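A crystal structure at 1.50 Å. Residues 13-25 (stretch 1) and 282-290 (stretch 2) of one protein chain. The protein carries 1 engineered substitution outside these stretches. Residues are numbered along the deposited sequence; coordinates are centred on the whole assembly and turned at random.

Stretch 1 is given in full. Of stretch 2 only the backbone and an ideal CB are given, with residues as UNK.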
# COMPACT_ATOMS: atom_id res chain seq x y z
N GLU A 13 5.29 34.01 2.95
CA GLU A 13 6.43 33.84 2.06
C GLU A 13 6.12 32.82 0.97
O GLU A 13 6.37 33.07 -0.21
CB GLU A 13 7.68 33.42 2.85
CG GLU A 13 8.93 34.24 2.55
CD GLU A 13 9.37 34.14 1.10
OE1 GLU A 13 9.63 33.01 0.63
OE2 GLU A 13 9.46 35.19 0.42
N VAL A 14 5.58 31.67 1.36
CA VAL A 14 5.33 30.59 0.41
C VAL A 14 4.02 30.79 -0.35
O VAL A 14 2.97 31.02 0.25
CB VAL A 14 5.29 29.22 1.11
CG1 VAL A 14 5.12 28.11 0.09
CG2 VAL A 14 6.57 29.00 1.92
N VAL A 15 4.08 30.69 -1.67
CA VAL A 15 2.90 30.93 -2.50
C VAL A 15 2.23 29.60 -2.87
O VAL A 15 2.90 28.64 -3.25
CB VAL A 15 3.26 31.73 -3.77
CG1 VAL A 15 4.41 31.08 -4.51
CG2 VAL A 15 2.04 31.87 -4.68
N GLY A 16 0.91 29.56 -2.73
CA GLY A 16 0.15 28.36 -3.07
C GLY A 16 -0.21 28.29 -4.54
O GLY A 16 -0.20 29.30 -5.25
N GLY A 17 -0.53 27.08 -5.00
CA GLY A 17 -0.96 26.86 -6.37
C GLY A 17 0.16 26.92 -7.39
O GLY A 17 1.34 26.81 -7.05
N GLY A 18 -0.21 27.09 -8.64
CA GLY A 18 0.77 27.19 -9.70
C GLY A 18 0.81 25.96 -10.59
O GLY A 18 0.00 25.05 -10.45
N ASP A 19 1.77 25.97 -11.52
CA ASP A 19 1.94 24.91 -12.50
C ASP A 19 2.32 23.58 -11.85
O ASP A 19 3.07 23.55 -10.88
CB ASP A 19 3.01 25.33 -13.51
CG ASP A 19 3.10 24.39 -14.69
OD1 ASP A 19 2.21 24.44 -15.56
OD2 ASP A 19 4.07 23.62 -14.76
N LEU A 20 1.80 22.48 -12.40
CA LEU A 20 2.09 21.15 -11.86
C LEU A 20 3.39 20.55 -12.40
O LEU A 20 3.82 19.49 -11.95
CB LEU A 20 0.92 20.20 -12.15
CG LEU A 20 -0.39 20.60 -11.49
CD1 LEU A 20 -1.49 19.59 -11.80
CD2 LEU A 20 -0.19 20.74 -9.98
N GLY A 21 4.02 21.21 -13.36
CA GLY A 21 5.34 20.80 -13.81
C GLY A 21 5.33 19.80 -14.96
O GLY A 21 4.28 19.30 -15.35
N PRO A 22 6.52 19.50 -15.49
CA PRO A 22 6.64 18.71 -16.72
C PRO A 22 6.36 17.22 -16.55
O PRO A 22 6.24 16.52 -17.56
CB PRO A 22 8.09 18.94 -17.14
CG PRO A 22 8.81 19.22 -15.86
CD PRO A 22 7.83 19.99 -15.02
N ASN A 23 6.27 16.73 -15.32
CA ASN A 23 6.06 15.30 -15.08
C ASN A 23 4.59 14.95 -14.84
O ASN A 23 4.25 13.80 -14.58
CB ASN A 23 6.90 14.83 -13.89
CG ASN A 23 8.38 14.94 -14.14
OD1 ASN A 23 8.82 15.00 -15.29
ND2 ASN A 23 9.17 14.95 -13.07
N VAL A 24 3.73 15.95 -14.91
CA VAL A 24 2.30 15.71 -14.88
C VAL A 24 1.77 15.96 -16.28
O VAL A 24 1.74 17.10 -16.76
CB VAL A 24 1.55 16.60 -13.87
CG1 VAL A 24 0.06 16.27 -13.88
CG2 VAL A 24 2.10 16.42 -12.46
N LEU A 25 1.38 14.89 -16.96
CA LEU A 25 0.87 14.97 -18.32
C LEU A 25 -0.64 15.03 -18.24
O LEU A 25 -1.28 14.08 -17.79
CB LEU A 25 1.34 13.78 -19.16
CG LEU A 25 2.82 13.65 -19.53
CD1 LEU A 25 3.71 13.43 -18.31
CD2 LEU A 25 3.02 12.52 -20.52
N UNK A 282 0.09 27.41 6.79
CA UNK A 282 -1.28 26.99 6.57
C UNK A 282 -1.57 26.31 5.24
O UNK A 282 -2.73 25.98 4.95
CB UNK A 282 -2.19 28.21 6.70
N UNK A 283 -0.54 26.09 4.43
CA UNK A 283 -0.72 25.40 3.15
C UNK A 283 -0.69 23.89 3.30
O UNK A 283 0.01 23.35 4.17
CB UNK A 283 0.36 25.84 2.16
N UNK A 284 -1.44 23.22 2.44
CA UNK A 284 -1.32 21.78 2.28
C UNK A 284 -0.14 21.49 1.34
O UNK A 284 0.50 22.42 0.85
CB UNK A 284 -2.62 21.18 1.74
N UNK A 285 0.15 20.21 1.12
CA UNK A 285 1.29 19.82 0.29
C UNK A 285 0.84 18.95 -0.88
O UNK A 285 0.16 17.95 -0.68
CB UNK A 285 2.33 19.08 1.13
N UNK A 286 1.23 19.35 -2.09
CA UNK A 286 1.04 18.53 -3.28
C UNK A 286 2.40 18.21 -3.88
O UNK A 286 3.04 19.10 -4.44
CB UNK A 286 0.15 19.24 -4.30
N UNK A 287 2.84 16.96 -3.74
CA UNK A 287 4.14 16.56 -4.28
C UNK A 287 3.99 16.14 -5.74
O UNK A 287 3.41 15.10 -6.04
CB UNK A 287 4.74 15.42 -3.46
N UNK A 288 4.52 16.95 -6.64
CA UNK A 288 4.51 16.60 -8.05
C UNK A 288 5.50 15.45 -8.26
O UNK A 288 6.38 15.23 -7.42
CB UNK A 288 4.86 17.81 -8.92
N UNK A 289 5.37 14.70 -9.37
CA UNK A 289 6.21 13.50 -9.53
C UNK A 289 7.69 13.84 -9.62
O UNK A 289 8.11 14.63 -10.46
CB UNK A 289 5.79 12.72 -10.78
N UNK A 290 8.47 13.23 -8.74
CA UNK A 290 9.90 13.44 -8.73
C UNK A 290 10.50 12.78 -7.51
O UNK A 290 9.80 12.11 -6.75
CB UNK A 290 10.24 14.93 -8.76

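Position 282 is out of reach of stretch 1. Its phi is positive, at 104°, with psi near 4°, which by itself favours glycine. The residue is Gly282, the first after a helix to leave helical angles, in a Schellman motif.

Position 283 points its CA-to-CB bond toward stretch 1. Nothing of that stretch lies within 5.5 Å of the ideal CB, so there is room for a long side chain. Val14 offers methyl groups, and the backbone at Gly16 is bare of side chain. Leucine, isoleucine or methionine would suit. The residue is Leu283, with chi1 m and chi2 t. Its CD1 packs 3.7 Å from Val14 CG1. An ideal CB on Gly16 would sit 3.3 Å from Leu283 CD2, which is tight, so the absence of a side chain there leaves space for this leucine.

Positions 284 and 285 are extended and out of reach of stretch 1, which says little about either. They are His284 and Leu285. His284 ND1 is hydrogen-bonded elsewhere in the structure.

Position 286 is extended too, but its CB points toward stretch 1. Nothing lies close to the ideal CB, but the end of Leu20 comes nearer. A branched or long apolar side chain could meet it. The residue is Leu286, with chi1 t and chi2 p. Its CD2 lies 3.7 Å from Leu20 CD2.

Position 287 is out of reach, and stretch 1 sets no preference. The residue is Phe287.

Position 288 points toward stretch 1 at close range. The ideal CB is 3.6 Å from Leu20 O and 4.7 Å from Val24 CG2. A small or compact side chain fits, such as alanine, serine, threonine or valine. The residue is Thr288, with chi1 p. It is the methyl CG2 that approaches Leu20 O, at 3.3 Å, while OG1 is hydrogen-bonded elsewhere in the structure.

Position 289 also points toward stretch 1, with its ideal CB 3.9 Å from Asn23 CB. Phi of -64° and psi of 124° allow proline, and Val24 CG2 offers an apolar surface; alanine is also plausible. The residue is Pro289. Its CD packs 3.4 Å from Val24 CG2, and its CB is 3.8 Å from Asn23 CB. Asn23 ND2 donates a nearly straight hydrogen bond to Pro289 O, at 2.8 Å and 174°. A backbone acceptor does not select the side chain.

Position 290 is fully extended, with phi 172° and psi -175°. Its ideal CB points sideways, 4.4 Å from Asn23 ND2. These angles suit glycine well, and the residue is Gly290.

Stretch 2 (282-290) GLHLLFTPG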
# COMPACT_ATOMS: atom_id res chain seq x y z
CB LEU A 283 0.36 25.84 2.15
CG LEU A 283 0.33 27.32 1.76
CD1 LEU A 283 1.54 27.64 0.90
CD2 LEU A 283 -0.96 27.69 1.05
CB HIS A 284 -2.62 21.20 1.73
CG HIS A 284 -3.81 21.51 2.59
ND1 HIS A 284 -4.21 20.70 3.63
CD2 HIS A 284 -4.67 22.56 2.58
CE1 HIS A 284 -5.27 21.23 4.21
NE2 HIS A 284 -5.57 22.36 3.60
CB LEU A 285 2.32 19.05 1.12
CG LEU A 285 2.97 19.83 2.27
CD1 LEU A 285 3.87 18.93 3.10
CD2 LEU A 285 3.75 21.04 1.76
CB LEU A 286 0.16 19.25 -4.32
CG LEU A 286 -0.19 18.43 -5.56
CD1 LEU A 286 -1.14 17.30 -5.20
CD2 LEU A 286 -0.78 19.32 -6.65
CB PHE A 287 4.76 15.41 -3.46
CG PHE A 287 5.18 15.81 -2.07
CD1 PHE A 287 4.26 15.84 -1.04
CD2 PHE A 287 6.50 16.14 -1.80
CE1 PHE A 287 4.65 16.20 0.25
CE2 PHE A 287 6.89 16.50 -0.52
CZ PHE A 287 5.96 16.53 0.50
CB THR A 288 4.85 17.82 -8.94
OG1 THR A 288 6.18 18.27 -8.67
CG2 THR A 288 3.87 18.96 -8.66
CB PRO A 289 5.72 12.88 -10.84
CG PRO A 289 4.35 13.50 -11.07
CD PRO A 289 4.46 14.88 -10.52
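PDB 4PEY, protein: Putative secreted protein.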